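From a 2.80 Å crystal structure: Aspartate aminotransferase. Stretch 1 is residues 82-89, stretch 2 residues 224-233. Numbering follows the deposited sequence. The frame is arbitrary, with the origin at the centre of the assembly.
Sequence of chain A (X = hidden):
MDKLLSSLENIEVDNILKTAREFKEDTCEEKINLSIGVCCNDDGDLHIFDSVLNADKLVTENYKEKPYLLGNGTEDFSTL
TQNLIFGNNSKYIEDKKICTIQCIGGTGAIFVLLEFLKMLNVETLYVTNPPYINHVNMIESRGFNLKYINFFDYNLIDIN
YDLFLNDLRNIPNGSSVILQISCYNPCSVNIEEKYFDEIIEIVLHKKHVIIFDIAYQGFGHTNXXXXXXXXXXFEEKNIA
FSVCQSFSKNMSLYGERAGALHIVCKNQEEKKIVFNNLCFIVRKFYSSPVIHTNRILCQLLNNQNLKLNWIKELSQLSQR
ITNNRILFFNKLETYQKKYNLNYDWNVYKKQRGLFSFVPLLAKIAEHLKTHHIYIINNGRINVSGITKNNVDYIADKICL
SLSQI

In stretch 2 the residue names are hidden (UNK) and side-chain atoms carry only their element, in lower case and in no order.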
# COMPACT_ATOMS: atom_id res chain seq x y z
N GLN A 82 -3.19 19.12 4.92
CA GLN A 82 -3.90 19.46 6.14
C GLN A 82 -4.56 20.83 6.07
O GLN A 82 -5.48 21.11 6.84
CB GLN A 82 -3.02 19.29 7.37
CG GLN A 82 -1.71 19.99 7.30
CD GLN A 82 -0.92 19.89 8.59
OE1 GLN A 82 -1.19 19.01 9.43
NE2 GLN A 82 0.06 20.78 8.77
N ASN A 83 -4.14 21.67 5.14
CA ASN A 83 -4.88 22.90 4.86
C ASN A 83 -6.36 22.56 4.60
O ASN A 83 -7.26 23.18 5.17
CB ASN A 83 -4.29 23.66 3.66
CG ASN A 83 -4.91 25.04 3.48
OD1 ASN A 83 -4.32 26.04 3.85
ND2 ASN A 83 -6.12 25.09 2.90
N LEU A 84 -6.58 21.54 3.78
CA LEU A 84 -7.92 21.19 3.35
C LEU A 84 -8.84 20.85 4.51
O LEU A 84 -10.01 21.19 4.47
CB LEU A 84 -7.90 20.06 2.32
CG LEU A 84 -7.12 20.33 1.03
CD1 LEU A 84 -7.25 19.16 0.07
CD2 LEU A 84 -7.61 21.60 0.38
N ILE A 85 -8.32 20.19 5.54
CA ILE A 85 -9.19 19.83 6.65
C ILE A 85 -9.26 20.89 7.74
O ILE A 85 -10.33 21.12 8.28
CB ILE A 85 -8.94 18.42 7.24
CG1 ILE A 85 -7.54 18.29 7.82
CG2 ILE A 85 -9.27 17.31 6.20
CD1 ILE A 85 -6.44 17.95 6.82
N PHE A 86 -8.15 21.53 8.05
CA PHE A 86 -8.12 22.51 9.14
C PHE A 86 -8.22 23.95 8.63
O PHE A 86 -8.24 24.89 9.42
CB PHE A 86 -6.85 22.35 10.00
CG PHE A 86 -6.74 21.01 10.73
CD1 PHE A 86 -7.26 20.84 12.01
CD2 PHE A 86 -6.08 19.93 10.15
CE1 PHE A 86 -7.15 19.62 12.68
CE2 PHE A 86 -5.97 18.71 10.81
CZ PHE A 86 -6.50 18.56 12.08
N GLY A 87 -8.29 24.11 7.31
CA GLY A 87 -8.45 25.42 6.69
C GLY A 87 -7.16 26.19 6.71
O GLY A 87 -6.08 25.60 6.67
N ASN A 88 -7.28 27.52 6.75
CA ASN A 88 -6.14 28.40 6.96
C ASN A 88 -6.54 29.79 7.44
O ASN A 88 -7.48 30.39 6.92
CB ASN A 88 -5.21 28.47 5.73
CG ASN A 88 -5.86 29.13 4.54
OD1 ASN A 88 -5.32 30.08 3.98
ND2 ASN A 88 -7.03 28.62 4.14
N ASN A 89 -5.84 30.29 8.45
CA ASN A 89 -4.81 29.51 9.11
C ASN A 89 -5.30 28.89 10.41
O ASN A 89 -6.34 29.28 10.96
CB ASN A 89 -3.52 30.31 9.26
CG ASN A 89 -2.72 30.38 7.96
OD1 ASN A 89 -1.51 30.12 7.94
ND2 ASN A 89 -3.38 30.73 6.86
N UNK A 224 -16.65 23.67 -0.03
CA UNK A 224 -16.09 22.42 0.47
C UNK A 224 -15.42 22.59 1.83
O UNK A 224 -15.01 21.61 2.45
c UNK A 224 -13.46 22.29 -2.31
c UNK A 224 -13.84 22.49 -0.86
c UNK A 224 -15.14 21.77 -0.56
c UNK A 224 -12.74 21.96 0.03
N UNK A 225 -15.32 23.82 2.29
CA UNK A 225 -14.89 24.03 3.66
C UNK A 225 -16.06 23.78 4.59
O UNK A 225 -15.85 23.43 5.74
c UNK A 225 -12.21 26.87 3.64
o UNK A 225 -10.96 26.76 3.72
o UNK A 225 -12.81 27.91 3.97
c UNK A 225 -14.31 25.43 3.87
c UNK A 225 -12.99 25.66 3.13
N UNK A 226 -17.28 23.94 4.08
CA UNK A 226 -18.50 23.65 4.85
C UNK A 226 -18.45 22.22 5.40
O UNK A 226 -18.53 22.02 6.61
c UNK A 226 -21.94 25.21 3.64
c UNK A 226 -19.78 23.84 4.00
c UNK A 226 -20.44 25.24 4.02
o UNK A 226 -22.74 24.73 4.49
o UNK A 226 -22.33 25.66 2.52
N UNK A 227 -18.28 21.25 4.50
CA UNK A 227 -18.31 19.81 4.81
C UNK A 227 -17.47 19.39 6.00
O UNK A 227 -17.70 18.33 6.59
o UNK A 227 -20.05 19.35 2.75
o UNK A 227 -18.53 18.59 1.37
c UNK A 227 -17.85 19.01 3.59
c UNK A 227 -18.88 18.98 2.49
N UNK A 228 -16.51 20.23 6.36
CA UNK A 228 -15.54 19.90 7.39
C UNK A 228 -15.62 20.88 8.58
O UNK A 228 -14.66 21.05 9.33
c UNK A 228 -13.38 18.62 7.23
c UNK A 228 -13.33 21.13 6.97
c UNK A 228 -14.13 19.83 6.75
N UNK A 229 -16.79 21.50 8.76
CA UNK A 229 -16.95 22.52 9.81
C UNK A 229 -16.76 21.97 11.22
O UNK A 229 -16.04 22.57 12.03
c UNK A 229 -18.58 24.36 10.77
c UNK A 229 -17.44 25.37 10.93
c UNK A 229 -19.87 25.08 10.44
c UNK A 229 -18.29 23.27 9.72
N UNK A 230 -17.39 20.84 11.52
CA UNK A 230 -17.33 20.30 12.86
C UNK A 230 -15.89 20.19 13.29
O UNK A 230 -15.56 20.50 14.45
c UNK A 230 -18.29 19.33 15.47
c UNK A 230 -18.73 18.58 14.21
c UNK A 230 -18.62 17.08 14.42
c UNK A 230 -17.97 18.93 12.93
N UNK A 231 -15.03 19.78 12.36
CA UNK A 231 -13.62 19.61 12.65
C UNK A 231 -13.02 20.95 13.05
O UNK A 231 -12.31 21.04 14.06
c UNK A 231 -11.35 19.07 11.68
c UNK A 231 -12.75 16.88 10.03
c UNK A 231 -13.28 17.54 11.28
c UNK A 231 -12.86 18.99 11.46
N UNK A 232 -13.33 21.98 12.27
CA UNK A 232 -12.78 23.32 12.53
C UNK A 232 -13.32 23.93 13.82
O UNK A 232 -12.57 24.55 14.58
n UNK A 232 -11.71 23.82 7.82
n UNK A 232 -11.87 25.61 6.39
c UNK A 232 -11.95 24.00 10.25
c UNK A 232 -12.38 24.51 8.92
n UNK A 232 -10.88 23.68 5.68
c UNK A 232 -11.49 24.37 6.63
c UNK A 232 -12.99 24.24 11.33
N UNK A 233 -14.60 23.71 14.08
CA UNK A 233 -15.18 24.11 15.34
C UNK A 233 -14.47 23.38 16.50
O UNK A 233 -14.00 24.03 17.42
c UNK A 233 -17.42 24.95 16.11
c UNK A 233 -19.55 26.21 16.54
n UNK A 233 -20.94 26.58 16.17
c UNK A 233 -16.69 23.89 15.34
c UNK A 233 -18.83 25.25 15.57

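Position 224 carries four side-chain carbons, forked at the second, which is the leucine pattern. Its end leans nearer to stretch 1 than its start, yet no atom comes within contact distance: Leu224 covers some surface without touching.

Position 225 has three carbons, the third bearing two oxygens. The CA-to-CB bond runs sideways, but the end of the chain approaches the turn after the first helix, where one of the oxygens lies 4.1 Å from Gly87 CA and 4.4 Å from Asn88 ND2, too far from the latter for a hydrogen bond. Three carbons ending in a carboxylate make this Glu225, and the oxygen is its OE1.

Position 226 repeats the three carbons and paired oxygens, but out of reach of stretch 1; it is Glu226. Position 227 is one carbon shorter, two carbons with two oxygens on the second, and it too misses stretch 1. It is Asp227, and both its oxygens are hydrogen-bonded elsewhere in the structure.

At 228 a single carbon carries two more, and the CA-to-CB bond points toward stretch 1. One branch carbon packs 3.3 Å from Ile85 O, while the other meets Ile85 CG2 at 4.4 Å. This compact fork is valine: Val228 stands at the N-cap position, its CG1 the branch against the carbonyl, and the CA atoms of Ile85 and Val228 are 6.4 Å apart.

Positions 229 and 230 each show four carbons forked at the second, and neither touches stretch 1. Both are leucines; Leu229 points away from stretch 1 and Leu230 is out of reach.

Position 231 also has four carbons, but the fork comes at the first and one arm is two carbons long. It points toward stretch 1, and the one-carbon arm lies 4.4 Å from Phe86 CE1, approaching the ring obliquely. This is Ile231, and the arm is CG2.

Position 232 has three carbons, a nitrogen, then a carbon holding two more nitrogens. From a sideways start its end reaches the close of the first helix, where nitrogens meet Leu84 O and Ile85 O. It is Arg232. Arg232 NE donates to Ile85 O at 3.1 Å and nearly straight (168°), and Arg232 NH2 donates to Leu84 O at 2.9 Å, a weak bond bent to 130°. Both oxygens lie near the guanidinium plane, while Gly87 N sits over one face.

Position 233, four carbons in a row ending in nitrogen, is out of reach; it is Lys233, bonded elsewhere in the structure.

The contact works by placing a guanidinium at a helix C-terminus, where carbonyls are left without the next turn's amides. Glu225 OE1 holds Arg232 NH1 in a 3.0 Å salt bridge within stretch 2, balancing its charge. Gly87 makes room: its positive phi favours glycine, and an ideal CB would stand 2.6 Å from Arg232 NH1, a clash. Val228 and Ile231 add apolar packing against Ile85 and Phe86. The two helix axes cross at 83°, and the stretches together bury 349 Å². The rule is polar precision at the helix end, with modest greasy support beside it.

Stretch 2, residues 224-233: LEEDVLLIRK
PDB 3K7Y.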